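Local atomic coordinates of kelch domain-containing protein (Colletotrichum graminicola M1.001, PDB entry 5C86), a protein that oxidises alcohols, as a probably copper-dependent enzyme of the galactose oxidase and glyoxal oxidase (AA5) family. Residues Pro308-Glu313 with Thr325-Pro331; Thr238-Gly242 with Gly274-Arg278; Lys5-Lys11 with Phe363-Ser369. One frame throughout, in Å; residues are numbered along the deposited sequence.

Contact 1 of 3, residues Pro308-Glu313 with Thr325-Pro331; sequences PQLTPE and TTPHTVP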
loop_
_atom_site.group_PDB
_atom_site.type_symbol
_atom_site.label_atom_id
_atom_site.label_comp_id
_atom_site.label_asym_id
_atom_site.label_seq_id
_atom_site.Cartn_x
_atom_site.Cartn_y
_atom_site.Cartn_z
ATOM N N PRO A 308 6.909 16.631 14.151
ATOM C CA PRO A 308 5.838 15.884 13.555
ATOM C C PRO A 308 4.949 16.754 12.718
ATOM O O PRO A 308 4.685 17.923 13.022
ATOM C CB PRO A 308 5.114 15.298 14.764
ATOM C CG PRO A 308 5.203 16.442 15.768
ATOM C CD PRO A 308 6.637 16.905 15.586
ATOM N N GLN A 309 4.406 16.157 11.666
ATOM C CA GLN A 309 3.344 16.796 10.887
ATOM C C GLN A 309 2.039 16.129 11.372
ATOM O O GLN A 309 1.758 14.972 11.045
ATOM C CB GLN A 309 3.609 16.635 9.376
ATOM C CG GLN A 309 4.888 17.302 8.904
ATOM C CD GLN A 309 4.780 18.812 8.830
ATOM O OE1 GLN A 309 3.873 19.406 9.480
ATOM N NE2 GLN A 309 5.529 19.432 8.001
ATOM N N LEU A 310 1.242 16.880 12.148
ATOM C CA LEU A 310 0.037 16.380 12.778
ATOM C C LEU A 310 -1.258 16.688 12.007
ATOM O O LEU A 310 -2.307 16.234 12.383
ATOM C CB LEU A 310 -0.100 16.990 14.193
ATOM C CG LEU A 310 1.047 16.554 15.086
ATOM C CD1 LEU A 310 0.793 17.211 16.518
ATOM C CD2 LEU A 310 1.131 15.057 15.242
ATOM N N THR A 311 -1.159 17.464 10.938
ATOM C CA THR A 311 -2.274 17.790 10.078
ATOM C C THR A 311 -2.101 17.040 8.705
ATOM O O THR A 311 -1.206 17.425 7.920
ATOM C CB THR A 311 -2.360 19.272 9.809
ATOM O OG1 THR A 311 -2.573 19.928 11.087
ATOM C CG2 THR A 311 -3.528 19.575 8.987
ATOM N N PRO A 312 -2.994 16.067 8.449
ATOM C CA PRO A 312 -2.933 15.333 7.147
ATOM C C PRO A 312 -3.428 16.249 6.084
ATOM O O PRO A 312 -4.062 17.290 6.361
ATOM C CB PRO A 312 -3.866 14.183 7.346
ATOM C CG PRO A 312 -4.055 13.978 8.876
ATOM C CD PRO A 312 -3.920 15.408 9.367
ATOM N N GLU A 313 -3.218 15.857 4.814
ATOM C CA GLU A 313 -3.733 16.542 3.654
ATOM C C GLU A 313 -4.468 15.617 2.751
ATOM O O GLU A 313 -4.099 14.490 2.572
ATOM C CB GLU A 313 -2.612 17.283 2.927
ATOM C CG GLU A 313 -2.147 18.548 3.703
ATOM C CD GLU A 313 -0.899 19.164 3.061
ATOM O OE1 GLU A 313 0.260 18.625 3.268
ATOM O OE2 GLU A 313 -1.056 20.147 2.236
ATOM N N THR A 325 -6.893 18.206 6.591
ATOM C CA THR A 325 -7.968 17.529 7.225
ATOM C C THR A 325 -7.794 17.590 8.764
ATOM O O THR A 325 -6.833 18.224 9.240
ATOM C CB THR A 325 -8.143 16.113 6.723
ATOM O OG1 THR A 325 -7.006 15.305 7.099
ATOM C CG2 THR A 325 -8.285 16.133 5.211
ATOM N N THR A 326 -8.631 16.930 9.521
ATOM C CA THR A 326 -8.578 17.164 10.974
ATOM C C THR A 326 -7.257 16.610 11.538
ATOM O O THR A 326 -6.907 15.450 11.341
ATOM C CB THR A 326 -9.804 16.568 11.655
ATOM O OG1 THR A 326 -10.970 17.289 11.221
ATOM C CG2 THR A 326 -9.739 16.724 13.139
ATOM N N PRO A 327 -6.554 17.460 12.307
ATOM C CA PRO A 327 -5.327 16.973 12.929
ATOM C C PRO A 327 -5.501 15.878 13.954
ATOM O O PRO A 327 -6.587 15.697 14.548
ATOM C CB PRO A 327 -4.705 18.215 13.611
ATOM C CG PRO A 327 -5.777 19.182 13.699
ATOM C CD PRO A 327 -6.784 18.880 12.601
ATOM N N HIS A 328 -4.434 15.095 14.079
ATOM C CA HIS A 328 -4.324 14.071 15.116
ATOM C C HIS A 328 -3.365 14.666 16.186
ATOM O O HIS A 328 -2.691 15.647 15.950
ATOM C CB HIS A 328 -3.945 12.703 14.549
ATOM C CG HIS A 328 -2.742 12.709 13.668
ATOM N ND1 HIS A 328 -2.761 13.011 12.322
ATOM C CD2 HIS A 328 -1.445 12.525 13.983
ATOM C CE1 HIS A 328 -1.518 12.934 11.842
ATOM N NE2 HIS A 328 -0.711 12.633 12.838
ATOM N N THR A 329 -3.365 14.003 17.327
ATOM C CA THR A 329 -2.525 14.436 18.466
ATOM C C THR A 329 -1.282 13.614 18.648
ATOM O O THR A 329 -0.240 14.150 19.061
ATOM C CB THR A 329 -3.331 14.453 19.784
ATOM O OG1 THR A 329 -3.889 13.170 20.060
ATOM C CG2 THR A 329 -4.356 15.546 19.744
ATOM N N VAL A 330 -1.307 12.375 18.209
ATOM C CA VAL A 330 -0.174 11.487 18.304
ATOM C C VAL A 330 0.683 11.588 17.029
ATOM O O VAL A 330 0.164 11.366 15.937
ATOM C CB VAL A 330 -0.584 10.026 18.534
ATOM C CG1 VAL A 330 0.595 9.096 18.626
ATOM C CG2 VAL A 330 -1.425 9.907 19.847
ATOM N N PRO A 331 1.997 11.766 17.160
ATOM C CA PRO A 331 2.876 11.769 15.939
ATOM C C PRO A 331 2.809 10.432 15.247
ATOM O O PRO A 331 2.767 9.381 15.906
ATOM C CB PRO A 331 4.288 12.006 16.489
ATOM C CG PRO A 331 4.016 12.693 17.763
ATOM C CD PRO A 331 2.805 12.061 18.364
#

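Contact 2 of 3, residues Thr238-Gly242 with Gly274-Arg278; sequences TYGGG and GKYNR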
loop_
_atom_site.group_PDB
_atom_site.type_symbol
_atom_site.label_atom_id
_atom_site.label_comp_id
_atom_site.label_asym_id
_atom_site.label_seq_id
_atom_site.Cartn_x
_atom_site.Cartn_y
_atom_site.Cartn_z
ATOM N N THR A 238 3.187 11.147 -6.451
ATOM C CA THR A 238 4.375 11.019 -5.564
ATOM C C THR A 238 4.501 12.172 -4.689
ATOM O O THR A 238 4.116 13.291 -5.081
ATOM C CB THR A 238 5.687 10.859 -6.337
ATOM O OG1 THR A 238 6.063 12.123 -6.972
ATOM C CG2 THR A 238 5.597 9.710 -7.365
ATOM N N TYR A 239 5.007 12.016 -3.438
ATOM C CA TYR A 239 5.048 13.122 -2.486
ATOM C C TYR A 239 6.216 12.960 -1.533
ATOM O O TYR A 239 6.359 11.921 -0.913
ATOM C CB TYR A 239 3.762 13.210 -1.624
ATOM C CG TYR A 239 3.677 14.477 -0.802
ATOM C CD1 TYR A 239 3.270 15.635 -1.427
ATOM C CD2 TYR A 239 4.051 14.539 0.503
ATOM C CE1 TYR A 239 3.206 16.830 -0.769
ATOM C CE2 TYR A 239 4.003 15.731 1.197
ATOM C CZ TYR A 239 3.527 16.860 0.538
ATOM O OH TYR A 239 3.428 18.091 1.201
ATOM N N GLY A 240 6.907 14.057 -1.286
ATOM C CA GLY A 240 7.793 14.168 -0.130
ATOM C C GLY A 240 9.028 13.311 -0.146
ATOM O O GLY A 240 9.535 12.911 -1.190
ATOM N N GLY A 241 9.468 12.956 1.072
ATOM C CA GLY A 241 10.715 12.220 1.216
ATOM C C GLY A 241 11.944 13.113 1.420
ATOM O O GLY A 241 11.896 14.339 1.364
ATOM N N GLY A 242 13.068 12.474 1.595
ATOM C CA GLY A 242 14.316 13.188 1.889
ATOM C C GLY A 242 15.499 12.697 1.089
ATOM O O GLY A 242 15.571 11.543 0.650
ATOM N N GLY A 274 2.726 20.627 -1.368
ATOM C CA GLY A 274 1.780 20.528 -0.317
ATOM C C GLY A 274 2.195 21.512 0.833
ATOM O O GLY A 274 3.255 22.115 0.789
ATOM N N LYS A 275 1.292 21.730 1.777
ATOM C CA LYS A 275 1.584 22.645 2.838
ATOM C C LYS A 275 2.603 22.090 3.821
ATOM O O LYS A 275 3.341 22.852 4.451
ATOM C CB LYS A 275 0.345 22.944 3.566
ATOM C CG LYS A 275 0.482 23.973 4.640
ATOM C CD LYS A 275 -0.890 24.260 5.286
ATOM C CE LYS A 275 -0.931 25.507 6.183
ATOM N NZ LYS A 275 0.381 25.944 6.674
ATOM N N TYR A 276 2.699 20.774 3.956
ATOM C CA TYR A 276 3.530 20.172 4.996
ATOM C C TYR A 276 4.543 19.242 4.401
ATOM O O TYR A 276 4.162 18.247 3.737
ATOM C CB TYR A 276 2.618 19.460 5.973
ATOM C CG TYR A 276 1.608 20.342 6.632
ATOM C CD1 TYR A 276 2.013 21.328 7.558
ATOM C CD2 TYR A 276 0.237 20.211 6.372
ATOM C CE1 TYR A 276 1.082 22.152 8.139
ATOM C CE2 TYR A 276 -0.670 21.025 6.956
ATOM C CZ TYR A 276 -0.237 21.982 7.846
ATOM O OH TYR A 276 -1.185 22.831 8.432
ATOM N N ASN A 277 5.814 19.506 4.617
ATOM C CA ASN A 277 6.884 18.579 4.181
ATOM C C ASN A 277 6.892 17.318 5.053
ATOM O O ASN A 277 6.658 17.382 6.271
ATOM C CB ASN A 277 8.223 19.218 4.160
ATOM C CG ASN A 277 8.617 19.878 5.488
ATOM O OD1 ASN A 277 7.812 20.512 6.160
ATOM N ND2 ASN A 277 9.897 19.718 5.841
ATOM N N ARG A 278 6.956 16.160 4.402
ATOM C CA ARG A 278 6.829 14.879 5.109
ATOM C C ARG A 278 7.814 13.849 4.691
ATOM O O ARG A 278 7.943 13.529 3.477
ATOM C CB ARG A 278 5.458 14.239 4.848
ATOM C CG ARG A 278 4.274 15.129 5.254
ATOM C CD ARG A 278 2.946 14.489 4.838
ATOM N NE ARG A 278 1.844 15.442 4.787
ATOM C CZ ARG A 278 1.033 15.760 5.784
ATOM N NH1 ARG A 278 1.143 15.162 6.943
ATOM N NH2 ARG A 278 0.091 16.674 5.599
#

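Contact 3 of 3, residues Lys5-Lys11 with Phe363-Ser369; sequences KWGPMVK and FDGQFWS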
loop_
_atom_site.group_PDB
_atom_site.type_symbol
_atom_site.label_atom_id
_atom_site.label_comp_id
_atom_site.label_asym_id
_atom_site.label_seq_id
_atom_site.Cartn_x
_atom_site.Cartn_y
_atom_site.Cartn_z
ATOM N N LYS A 5 -13.607 13.220 9.876
ATOM C CA LYS A 5 -13.766 12.980 11.299
ATOM C C LYS A 5 -13.002 11.785 11.732
ATOM O O LYS A 5 -13.026 10.768 11.078
ATOM C CB LYS A 5 -15.250 12.748 11.583
ATOM C CG LYS A 5 -15.595 12.693 13.056
ATOM C CD LYS A 5 -17.112 12.749 13.270
ATOM C CE LYS A 5 -17.403 13.052 14.732
ATOM N NZ LYS A 5 -17.203 11.842 15.555
ATOM N N TRP A 6 -12.374 11.827 12.919
ATOM C CA TRP A 6 -11.746 10.702 13.514
ATOM C C TRP A 6 -12.697 9.883 14.362
ATOM O O TRP A 6 -13.478 10.489 15.086
ATOM C CB TRP A 6 -10.602 11.159 14.453
ATOM C CG TRP A 6 -9.486 11.784 13.749
ATOM C CD1 TRP A 6 -9.181 13.047 13.748
ATOM C CD2 TRP A 6 -8.446 11.103 13.041
ATOM N NE1 TRP A 6 -8.034 13.277 13.020
ATOM C CE2 TRP A 6 -7.556 12.088 12.567
ATOM C CE3 TRP A 6 -8.215 9.794 12.743
ATOM C CZ2 TRP A 6 -6.389 11.764 11.823
ATOM C CZ3 TRP A 6 -7.002 9.456 11.989
ATOM C CH2 TRP A 6 -6.144 10.457 11.556
ATOM N N GLY A 7 -12.587 8.586 14.338
ATOM C CA GLY A 7 -13.273 7.737 15.287
ATOM C C GLY A 7 -12.493 7.582 16.588
ATOM O O GLY A 7 -11.445 8.173 16.761
ATOM N N PRO A 8 -12.967 6.716 17.453
ATOM C CA PRO A 8 -12.259 6.575 18.721
ATOM C C PRO A 8 -10.918 5.885 18.585
ATOM O O PRO A 8 -10.661 5.125 17.608
ATOM C CB PRO A 8 -13.209 5.657 19.523
ATOM C CG PRO A 8 -13.993 4.920 18.476
ATOM C CD PRO A 8 -14.238 5.989 17.444
ATOM N N MET A 9 -10.026 6.125 19.557
ATOM C CA MET A 9 -8.717 5.498 19.554
ATOM C C MET A 9 -8.888 3.999 19.770
ATOM O O MET A 9 -9.649 3.582 20.647
ATOM C CB MET A 9 -7.759 6.064 20.640
ATOM C CG MET A 9 -7.271 7.521 20.500
ATOM S SD MET A 9 -5.916 7.996 19.375
ATOM C CE MET A 9 -5.295 6.471 18.818
ATOM N N VAL A 10 -8.160 3.223 18.968
ATOM C CA VAL A 10 -8.130 1.790 18.914
ATOM C C VAL A 10 -6.730 1.440 19.421
ATOM O O VAL A 10 -5.740 2.016 18.967
ATOM C CB VAL A 10 -8.349 1.352 17.457
ATOM C CG1 VAL A 10 -7.904 -0.076 17.148
ATOM C CG2 VAL A 10 -9.831 1.566 17.139
ATOM N N LYS A 11 -6.633 0.483 20.317
ATOM C CA LYS A 11 -5.340 0.155 20.914
ATOM C C LYS A 11 -4.995 -1.287 20.715
ATOM O O LYS A 11 -5.744 -2.200 21.056
ATOM C CB LYS A 11 -5.411 0.472 22.417
ATOM C CG LYS A 11 -4.193 1.233 22.946
ATOM C CD LYS A 11 -3.933 0.879 24.419
ATOM C CE LYS A 11 -5.162 1.133 25.286
ATOM N NZ LYS A 11 -5.068 0.421 26.596
ATOM N N PHE A 363 0.895 2.333 20.364
ATOM C CA PHE A 363 0.187 1.050 20.115
ATOM C C PHE A 363 -1.182 1.319 19.462
ATOM O O PHE A 363 -1.945 0.436 19.237
ATOM C CB PHE A 363 0.024 0.200 21.405
ATOM C CG PHE A 363 1.323 -0.307 21.993
ATOM C CD1 PHE A 363 2.094 0.548 22.798
ATOM C CD2 PHE A 363 1.756 -1.589 21.763
ATOM C CE1 PHE A 363 3.294 0.074 23.348
ATOM C CE2 PHE A 363 2.937 -2.061 22.302
ATOM C CZ PHE A 363 3.682 -1.182 23.090
ATOM N N ASP A 364 -1.492 2.569 19.302
ATOM C CA ASP A 364 -2.813 2.981 18.981
ATOM C C ASP A 364 -2.901 3.525 17.520
ATOM O O ASP A 364 -1.921 3.669 16.805
ATOM C CB ASP A 364 -3.268 4.013 19.953
ATOM C CG ASP A 364 -2.565 5.354 19.756
ATOM O OD1 ASP A 364 -1.370 5.375 19.421
ATOM O OD2 ASP A 364 -3.249 6.397 19.833
ATOM N N GLY A 365 -4.158 3.741 17.145
ATOM C CA GLY A 365 -4.489 4.479 15.958
ATOM C C GLY A 365 -5.956 4.736 15.948
ATOM O O GLY A 365 -6.630 4.522 16.954
ATOM N N GLN A 366 -6.442 5.295 14.853
ATOM C CA GLN A 366 -7.856 5.659 14.726
ATOM C C GLN A 366 -8.201 5.492 13.234
ATOM O O GLN A 366 -7.271 5.542 12.387
ATOM C CB GLN A 366 -8.134 7.101 15.082
ATOM C CG GLN A 366 -7.859 7.528 16.514
ATOM C CD GLN A 366 -7.849 9.047 16.693
ATOM O OE1 GLN A 366 -6.856 9.751 16.415
ATOM N NE2 GLN A 366 -8.959 9.564 17.161
ATOM N N PHE A 367 -9.486 5.481 12.937
ATOM C CA PHE A 367 -9.966 5.463 11.583
ATOM C C PHE A 367 -10.482 6.799 11.250
ATOM O O PHE A 367 -11.276 7.419 11.993
ATOM C CB PHE A 367 -11.051 4.374 11.466
ATOM C CG PHE A 367 -10.536 3.006 11.642
ATOM C CD1 PHE A 367 -9.950 2.221 10.588
ATOM C CD2 PHE A 367 -10.525 2.406 12.912
ATOM C CE1 PHE A 367 -9.486 1.016 10.780
ATOM C CE2 PHE A 367 -10.014 1.112 13.089
ATOM C CZ PHE A 367 -9.513 0.389 12.029
ATOM N N TRP A 368 -10.015 7.350 10.151
ATOM C CA TRP A 368 -10.463 8.639 9.680
ATOM C C TRP A 368 -11.588 8.446 8.640
ATOM O O TRP A 368 -11.429 7.678 7.696
ATOM C CB TRP A 368 -9.358 9.459 9.019
ATOM C CG TRP A 368 -9.737 10.785 8.540
ATOM C CD1 TRP A 368 -10.144 11.896 9.291
ATOM C CD2 TRP A 368 -9.706 11.247 7.178
ATOM N NE1 TRP A 368 -10.429 12.916 8.498
ATOM C CE2 TRP A 368 -10.151 12.573 7.174
ATOM C CE3 TRP A 368 -9.407 10.615 5.936
ATOM C CZ2 TRP A 368 -10.209 13.338 6.012
ATOM C CZ3 TRP A 368 -9.451 11.368 4.826
ATOM C CH2 TRP A 368 -9.922 12.682 4.807
ATOM N N SER A 369 -12.691 9.113 8.863
ATOM C CA SER A 369 -13.806 9.113 7.932
ATOM C C SER A 369 -13.644 10.304 7.039
ATOM O O SER A 369 -13.730 11.500 7.468
ATOM C CB SER A 369 -15.173 9.197 8.658
ATOM O OG SER A 369 -15.470 8.050 9.351
HETATM O O HOH W 1 -11.415 5.062 15.028
#

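Contact 1 of 3, residues Pro308-Glu313 with Thr325-Pro331
Pro308-Glu313 and Thr325-Pro331 run side by side in opposite senses, Pro308 level with Pro331, Thr311 with Pro327 and Pro312 with Thr325, yet almost none of this backbone is regular strand. Two hydrogen bonds join them: His328 N to Leu310 O at 2.9 Å and Thr325 N to Pro312 O at 3.0 Å. The first meets its carbonyl almost end on; the second donor stands 41° out of the carbonyl plane.

Leu310 is the residue most covered by the other segment. Leu310 CB lies 3.4 Å from His328 O, and Leu310 CD2 reaches Pro331 CA at 3.8 Å. The backbone of the same residue lies over one face of the His328 imidazole, with Leu310 CA 4.1 Å from the ring centroid in a CH-pi contact. With chi1 at 52°, His328 CG lies between its own backbone N and carbonyl carbon, which turns the ring across to Leu310, while Pro312 CG comes to its edge in the ring plane. The Pro312 ring also crosses Thr325 at about a right angle, its CB 3.3 Å from Thr325 OG1, a hydroxyl that accepts a hydrogen bond from Trp292 NE1. At the far end the rings of Pro308 and Pro331 touch, CB to CB, at 3.8 Å.

Glu313 turns its carboxylate to Arg278, in a salt bridge, and to Lys275 N. Proline-rich loops paired in this way continue the third and fourth strands of one blade, 313-316 and 321-324, beyond the regular sheet, the second loop then crossing to the next blade of a kelch beta-propeller.

Contact 2 of 3, residues Thr238-Gly242 with Gly274-Arg278
Tyr239 CG stands anti to the backbone N (chi1 -170°), which carries the phenol from the end of strand 235-239 across to the loop Gly274-Arg278. This is a junction of the kelch beta-propeller: the glycines that follow Tyr239 occupy the place of the kelch double glycine, after the second strand of a blade, and the loop leads from that blade's last strand to the next blade.

Tyr239 OH donates to Tyr276 O at 2.6 Å, coming from well above the carbonyl plane rather than along a lone pair. Because Tyr276 O lies in the plane of the phenol ring, at its edge, the bond steadies the ring at its tip. Gly274 presses in beside the same hydroxyl, its CA 3.3 Å from Tyr239 OH.

Arg278 passes Tyr239 obliquely, its CG-to-NE chain extended and CD 4.0 Å from Tyr239 CE2. One face of its guanidinium is covered by Tyr276 CB, and its nitrogens turn away to the next blade: NH2 to Thr311 O, NH1 to Gly295 O. The buried charge is thus held by several acceptors, one of them a carboxylate.

Beyond Tyr239 the backbones meet. Gly240, at positive phi, brings its CA to 3.7 Å from Arg278 O, and the same oxygen accepts from Gly241 N at 2.9 Å in a nearly straight bond, 176° at the hydrogen.

Contact 3 of 3, residues Lys5-Lys11 with Phe363-Ser369
Gln366 lies across Trp6 and Gly7, and its side chain can be followed outward from the strand. Gln366 CB touches the indole rim, 3.6 Å from Trp6 CE3. CG and CD run beside the sulfur of Met9, a residue modelled in two conformers. The chain is extended (chi2 166°), and the amide lies nearly parallel to the indole, over its margin, the planes 12° apart. Gln366 OE1 stands 3.8 Å above that face of Trp6, toward the rim. Gln366 NE2 meets Trp6 CB and donates to Gly7 O at 2.9 Å, nearly in line with the C=O bond, which fixes which way round the amide lies.

Trp368 takes the opposite face of Trp6. Trp368 CB makes a CH-pi contact 4.1 Å from the centroid of the Trp6 six-membered ring, and its indole edge approaches in an edge-to-face pair with planes at 56°.

The antiparallel backbones form two ladders whose register slips by one residue between Trp6 and Val10. Lys5 and Ser369 exchange two hydrogen bonds, as do Val10 and Gly365; between them Gly7 N reaches Phe367 O at 2.9 Å. A water bridges the gap, donating to Pro8 O at 2.7 Å and accepting from Phe367 N. Near it, Val10 CG2 packs at the edge of the Phe367 ring.

Strand 5-11 is an edge strand of its four-stranded blade, with 364-369 between it and 346-350. The blade's N-terminal strand joins three from much later in the chain, the "Velcro" closure of a beta-propeller. Trp6 NE1 bonds Thr326 O in the loop leaving the preceding blade, and Trp368 stacks on Trp292 of that blade.

In the fold
The three contacts follow one another round the propeller. Contact 2 is buried and small, a tyrosine hydroxyl and glycine backbone against a loop; contacts 1 and 3 are partly buried, one built on proline loops and the other on strand pairing with aromatic packing. Contact 2 meets contact 1 through charged and amide groups, whereas contact 1 meets contact 3 through the two indoles of the latter. Contacts 2 and 3 stay about 10 Å apart at their nearest atoms. Along the chain, contacts 1 and 2 both fall inside the long loop that 5-11 with 363-369 closes.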